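Local coordinates for uncharacterized protein (Escherichia coli O157:H7, PDB 4ZV9) that is of unknown function but, as a member of the dienelactone hydrolase family with an alpha/beta-hydrolase fold, probably hydrolyses an ester or lactone substrate, at residues 23-28 / 96-101; 73-78 / 108-113. All coordinates share one frame; numbering follows the deposited sequence.

Interaction 1 (23-28 / 96-101)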
loop_
_atom_site.group_PDB
_atom_site.type_symbol
_atom_site.label_atom_id
_atom_site.label_comp_id
_atom_site.label_asym_id
_atom_site.label_seq_id
_atom_site.Cartn_x
_atom_site.Cartn_y
_atom_site.Cartn_z
ATOM N N ASN A 23 11.494 -11.948 -10.772
ATOM C CA ASN A 23 11.674 -10.872 -11.753
ATOM C C ASN A 23 12.050 -9.558 -11.080
ATOM O O ASN A 23 12.085 -8.517 -11.716
ATOM C CB ASN A 23 10.386 -10.697 -12.539
ATOM C CG ASN A 23 9.961 -11.980 -13.212
ATOM O OD1 ASN A 23 8.861 -12.463 -12.989
ATOM N ND2 ASN A 23 10.849 -12.566 -13.992
ATOM N N GLY A 24 12.353 -9.629 -9.791
ATOM C CA GLY A 24 12.764 -8.469 -9.028
ATOM C C GLY A 24 14.123 -8.735 -8.417
ATOM O O GLY A 24 15.071 -9.059 -9.133
ATOM N N HIS A 25 14.213 -8.667 -7.094
ATOM C CA HIS A 25 15.509 -8.829 -6.430
ATOM C C HIS A 25 15.746 -10.203 -5.803
ATOM O O HIS A 25 16.564 -10.333 -4.905
ATOM C CB HIS A 25 15.695 -7.703 -5.414
ATOM C CG HIS A 25 15.781 -6.350 -6.050
ATOM N ND1 HIS A 25 14.711 -5.479 -6.102
ATOM C CD2 HIS A 25 16.796 -5.739 -6.709
ATOM C CE1 HIS A 25 15.072 -4.380 -6.744
ATOM N NE2 HIS A 25 16.337 -4.507 -7.110
ATOM N N GLY A 26 15.051 -11.230 -6.291
ATOM C CA GLY A 26 15.242 -12.587 -5.782
ATOM C C GLY A 26 14.534 -12.852 -4.461
ATOM O O GLY A 26 13.312 -12.849 -4.416
ATOM N N GLU A 27 15.283 -13.100 -3.387
ATOM C CA GLU A 27 14.667 -13.355 -2.089
ATOM C C GLU A 27 14.522 -12.029 -1.375
ATOM O O GLU A 27 15.511 -11.494 -0.902
ATOM C CB GLU A 27 15.509 -14.296 -1.218
ATOM C CG GLU A 27 15.578 -15.752 -1.666
ATOM C CD GLU A 27 14.205 -16.375 -1.869
ATOM O OE1 GLU A 27 13.362 -16.314 -0.951
ATOM O OE2 GLU A 27 13.965 -16.929 -2.953
ATOM N N VAL A 28 13.287 -11.551 -1.245
ATOM C CA VAL A 28 13.007 -10.243 -0.687
ATOM C C VAL A 28 12.483 -10.314 0.757
ATOM O O VAL A 28 11.600 -11.104 1.074
ATOM C CB VAL A 28 11.962 -9.512 -1.537
ATOM C CG1 VAL A 28 11.668 -8.123 -0.987
ATOM C CG2 VAL A 28 12.437 -9.412 -2.985
ATOM N N GLN A 96 16.431 5.633 -4.909
ATOM C CA GLN A 96 16.724 6.134 -6.257
ATOM C C GLN A 96 17.713 5.276 -7.044
ATOM O O GLN A 96 17.665 5.250 -8.264
ATOM C CB GLN A 96 17.319 7.536 -6.185
ATOM C CG GLN A 96 16.315 8.618 -5.891
ATOM C CD GLN A 96 16.966 9.982 -5.803
ATOM O OE1 GLN A 96 18.191 10.104 -5.636
ATOM N NE2 GLN A 96 16.147 11.022 -5.880
ATOM N N GLN A 97 18.592 4.574 -6.342
ATOM C CA GLN A 97 19.596 3.731 -6.974
ATOM C C GLN A 97 19.048 2.353 -7.338
ATOM O O GLN A 97 19.693 1.620 -8.069
ATOM C CB GLN A 97 20.795 3.540 -6.041
ATOM C CG GLN A 97 21.487 4.818 -5.572
ATOM C CD GLN A 97 22.438 4.590 -4.389
ATOM O OE1 GLN A 97 22.712 3.451 -3.990
ATOM N NE2 GLN A 97 22.958 5.687 -3.828
ATOM N N VAL A 98 17.886 1.986 -6.819
ATOM C CA VAL A 98 17.319 0.668 -7.081
ATOM C C VAL A 98 16.619 0.685 -8.447
ATOM O O VAL A 98 15.931 1.648 -8.780
ATOM C CB VAL A 98 16.313 0.261 -5.973
ATOM C CG1 VAL A 98 15.691 -1.108 -6.258
ATOM C CG2 VAL A 98 16.993 0.222 -4.607
ATOM N N ASP A 99 16.807 -0.372 -9.225
ATOM C CA ASP A 99 16.167 -0.454 -10.542
ATOM C C ASP A 99 14.640 -0.363 -10.367
ATOM O O ASP A 99 14.062 -1.165 -9.650
ATOM C CB ASP A 99 16.508 -1.753 -11.248
ATOM C CG ASP A 99 15.800 -1.866 -12.581
ATOM O OD1 ASP A 99 16.213 -1.168 -13.530
ATOM O OD2 ASP A 99 14.823 -2.638 -12.671
ATOM N N PRO A 100 13.992 0.627 -11.009
ATOM C CA PRO A 100 12.555 0.806 -10.822
ATOM C C PRO A 100 11.676 -0.400 -11.172
ATOM O O PRO A 100 10.747 -0.704 -10.435
ATOM C CB PRO A 100 12.220 1.982 -11.731
ATOM C CG PRO A 100 13.498 2.737 -11.866
ATOM C CD PRO A 100 14.576 1.697 -11.843
ATOM N N THR A 101 11.976 -1.077 -12.271
ATOM C CA THR A 101 11.176 -2.233 -12.692
ATOM C C THR A 101 11.289 -3.374 -11.694
ATOM O O THR A 101 10.285 -3.994 -11.361
ATOM C CB THR A 101 11.590 -2.719 -14.103
ATOM O OG1 THR A 101 11.483 -1.624 -15.023
ATOM C CG2 THR A 101 10.703 -3.873 -14.581
HETATM O O HOH W 1 18.270 -2.682 -8.361
#
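The imidazole of His25 reaches across to Val98, and the two side chains meet at an oblique angle. CE1 of His25 lies 3.4 Å from CG1 of Val98. NE2 of His25 is almost as near, 3.6 Å from the same methyl. The methyl approaches the CE1-NE2 side of the imidazole obliquely. Val98 offers CG1 because that branch is anti to its backbone N (chi1 179°). His25 places CG anti to its own carbonyl carbon (chi1 -65°), which carries the ring out of the loop between strands 12-21 and 28-35.

The polar link runs through one water. It lies in the ring plane at the edge, 2.9 Å from His25 NE2. The same water accepts from the backbone N of Asp99 at 2.9 Å. On the other ring nitrogen, ND1 bonds to Asp106 of helix 100-116. Asp99 is the N-cap of that helix, and its OD2 takes the backbone N of Lys102. The contact thus joins the loop to the junction of helices 88-97 and 100-116. With both nitrogens bonded, the ring's rotation is fixed. The carboxylate of Asp106 probably keeps a proton on ND1 and may raise the pKa of the ring.

Interaction 2 (73-78 / 108-113)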
loop_
_atom_site.group_PDB
_atom_site.type_symbol
_atom_site.label_atom_id
_atom_site.label_comp_id
_atom_site.label_asym_id
_atom_site.label_seq_id
_atom_site.Cartn_x
_atom_site.Cartn_y
_atom_site.Cartn_z
ATOM N N LEU A 73 1.430 -7.651 4.617
ATOM C CA LEU A 73 2.815 -7.849 4.220
ATOM C C LEU A 73 3.341 -6.550 3.633
ATOM O O LEU A 73 2.774 -6.029 2.666
ATOM C CB LEU A 73 2.944 -8.959 3.201
ATOM C CG LEU A 73 4.344 -9.162 2.615
ATOM C CD1 LEU A 73 5.398 -9.460 3.684
ATOM C CD2 LEU A 73 4.324 -10.287 1.606
ATOM N N ALA A 74 4.392 -6.012 4.243
ATOM C CA ALA A 74 5.046 -4.782 3.801
ATOM C C ALA A 74 6.467 -5.112 3.364
ATOM O O ALA A 74 7.350 -5.284 4.212
ATOM C CB ALA A 74 5.068 -3.761 4.935
ATOM N N PRO A 75 6.699 -5.246 2.046
ATOM C CA PRO A 75 8.049 -5.572 1.598
ATOM C C PRO A 75 9.060 -4.453 1.839
ATOM O O PRO A 75 8.677 -3.278 1.927
ATOM C CB PRO A 75 7.863 -5.807 0.083
ATOM C CG PRO A 75 6.437 -6.151 -0.084
ATOM C CD PRO A 75 5.729 -5.304 0.942
ATOM N N ASP A 76 10.340 -4.815 1.880
ATOM C CA ASP A 76 11.415 -3.844 1.979
ATOM C C ASP A 76 12.080 -3.616 0.615
ATOM O O ASP A 76 12.886 -4.433 0.127
ATOM C CB ASP A 76 12.472 -4.290 2.988
ATOM C CG ASP A 76 13.484 -3.196 3.292
ATOM O OD1 ASP A 76 13.400 -2.085 2.709
ATOM O OD2 ASP A 76 14.365 -3.470 4.118
ATOM N N GLY A 77 11.768 -2.477 0.022
ATOM C CA GLY A 77 12.294 -2.119 -1.295
ATOM C C GLY A 77 13.771 -1.785 -1.307
ATOM O O GLY A 77 14.373 -1.650 -2.376
ATOM N N LEU A 78 14.354 -1.619 -0.120
ATOM C CA LEU A 78 15.788 -1.371 -0.014
ATOM C C LEU A 78 16.566 -2.622 0.342
ATOM O O LEU A 78 17.751 -2.539 0.661
ATOM C CB LEU A 78 16.057 -0.285 1.024
ATOM C CG LEU A 78 15.459 1.085 0.696
ATOM C CD1 LEU A 78 15.868 2.103 1.755
ATOM C CD2 LEU A 78 15.899 1.559 -0.693
ATOM N N PHE A 108 4.745 -6.627 -6.730
ATOM C CA PHE A 108 3.866 -7.524 -7.480
ATOM C C PHE A 108 4.054 -8.960 -6.978
ATOM O O PHE A 108 3.080 -9.676 -6.758
ATOM C CB PHE A 108 4.161 -7.423 -8.984
ATOM C CG PHE A 108 3.630 -6.167 -9.649
ATOM C CD1 PHE A 108 3.090 -5.116 -8.915
ATOM C CD2 PHE A 108 3.779 -5.997 -11.016
ATOM C CE1 PHE A 108 2.637 -3.954 -9.543
ATOM C CE2 PHE A 108 3.319 -4.844 -11.655
ATOM C CZ PHE A 108 2.760 -3.816 -10.911
ATOM N N ALA A 109 5.305 -9.355 -6.739
ATOM C CA ALA A 109 5.610 -10.691 -6.230
ATOM C C ALA A 109 5.020 -10.899 -4.818
ATOM O O ALA A 109 4.635 -12.002 -4.460
ATOM C CB ALA A 109 7.109 -10.920 -6.206
ATOM N N ALA A 110 4.951 -9.833 -4.028
ATOM C CA ALA A 110 4.351 -9.910 -2.698
ATOM C C ALA A 110 2.839 -10.205 -2.812
ATOM O O ALA A 110 2.292 -10.986 -2.019
ATOM C CB ALA A 110 4.565 -8.624 -1.937
ATOM N N ILE A 111 2.186 -9.622 -3.806
ATOM C CA ILE A 111 0.772 -9.920 -4.060
ATOM C C ILE A 111 0.617 -11.421 -4.343
ATOM O O ILE A 111 -0.251 -12.102 -3.778
ATOM C CB ILE A 111 0.207 -9.120 -5.247
ATOM C CG1 ILE A 111 0.165 -7.633 -4.914
ATOM C CG2 ILE A 111 -1.211 -9.608 -5.613
ATOM C CD1 ILE A 111 -0.130 -6.720 -6.103
ATOM N N GLU A 112 1.460 -11.935 -5.223
ATOM C CA GLU A 112 1.376 -13.342 -5.607
ATOM C C GLU A 112 1.655 -14.275 -4.433
ATOM O O GLU A 112 0.996 -15.292 -4.288
ATOM C CB GLU A 112 2.296 -13.637 -6.811
ATOM C CG GLU A 112 1.897 -12.875 -8.071
ATOM C CD GLU A 112 2.743 -13.214 -9.287
ATOM O OE1 GLU A 112 3.408 -14.292 -9.288
ATOM O OE2 GLU A 112 2.729 -12.388 -10.241
ATOM N N PHE A 113 2.644 -13.919 -3.622
ATOM C CA PHE A 113 2.999 -14.687 -2.458
ATOM C C PHE A 113 1.832 -14.731 -1.468
ATOM O O PHE A 113 1.529 -15.790 -0.923
ATOM C CB PHE A 113 4.254 -14.090 -1.794
ATOM C CG PHE A 113 4.725 -14.843 -0.572
ATOM C CD1 PHE A 113 5.415 -16.031 -0.694
ATOM C CD2 PHE A 113 4.498 -14.335 0.693
ATOM C CE1 PHE A 113 5.846 -16.724 0.433
ATOM C CE2 PHE A 113 4.930 -15.015 1.826
ATOM C CZ PHE A 113 5.610 -16.204 1.697
#
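Ala110 sets its methyl against Pro75 and Leu73, on the face of strand 71-75 covered by helix 100-116. Its CB is 3.6 Å from CG of Pro75 and 3.9 Å from CD2 of Leu73. Leu73 points toward the helix. Its CG is anti to the backbone N (chi1 174°), which carries the CD2 methyl on to Ala110 and Phe113. This methyl lies 4.2 Å from CD2 of the Phe113 ring. The ring approach is oblique, and the two side chains cross at about a right angle. Phe113 is one turn further along the helix from Ala110. Its CG is likewise anti to the backbone N, and this brings the ring to the leucine methyl.

The axes of 73-75 and 108-113 run roughly antiparallel, at 152°, and come within 9.3 Å. This is the packing of a beta-alpha-beta crossover. Helix 100-116 lies on the connection between parallel strands 71-75 and 123-128 of the central sheet, as expected for an alpha/beta hydrolase. The small side chain of Ala110 lets the helix come close. CA of Ala110 is 7.1 Å from CA of Pro75. Tyr19 of strand 12-21 touches both Pro75 and Ala110.

Past the strand, Asp76 makes an Asx turn. Its OD1 accepts from the backbone N of Leu78 at 3.0 Å, with an N-H...O angle of 156°. The donor comes from above the carboxylate plane. Within the same turn, the backbone N of Gly77 bonds to His49 NE2.

In the fold
Interactions 1 and 2 share helix 100-116: residues 96-101 end with its first two residues, and 108-113 fall in its second half. Their centres are 11 Å apart, and they touch directly. CG2 of Val98 lies 3.9 Å from O of Gly77 and 4.3 Å from CD2 of Leu78. CG1 of Val28 lies 4.0 Å from O of Asp76. Residues 76-78 thus pack against Val98 and Val28 of interaction 1. Interaction 2 is buried, and interaction 1 only partly so, about 17 Å (centre to centre) from the middle of the chain. Cys130, modified by a hydroxyethylthio group, follows strand 123-128, at a position consistent with the nucleophile of dienelactone hydrolases. Neither contact includes it.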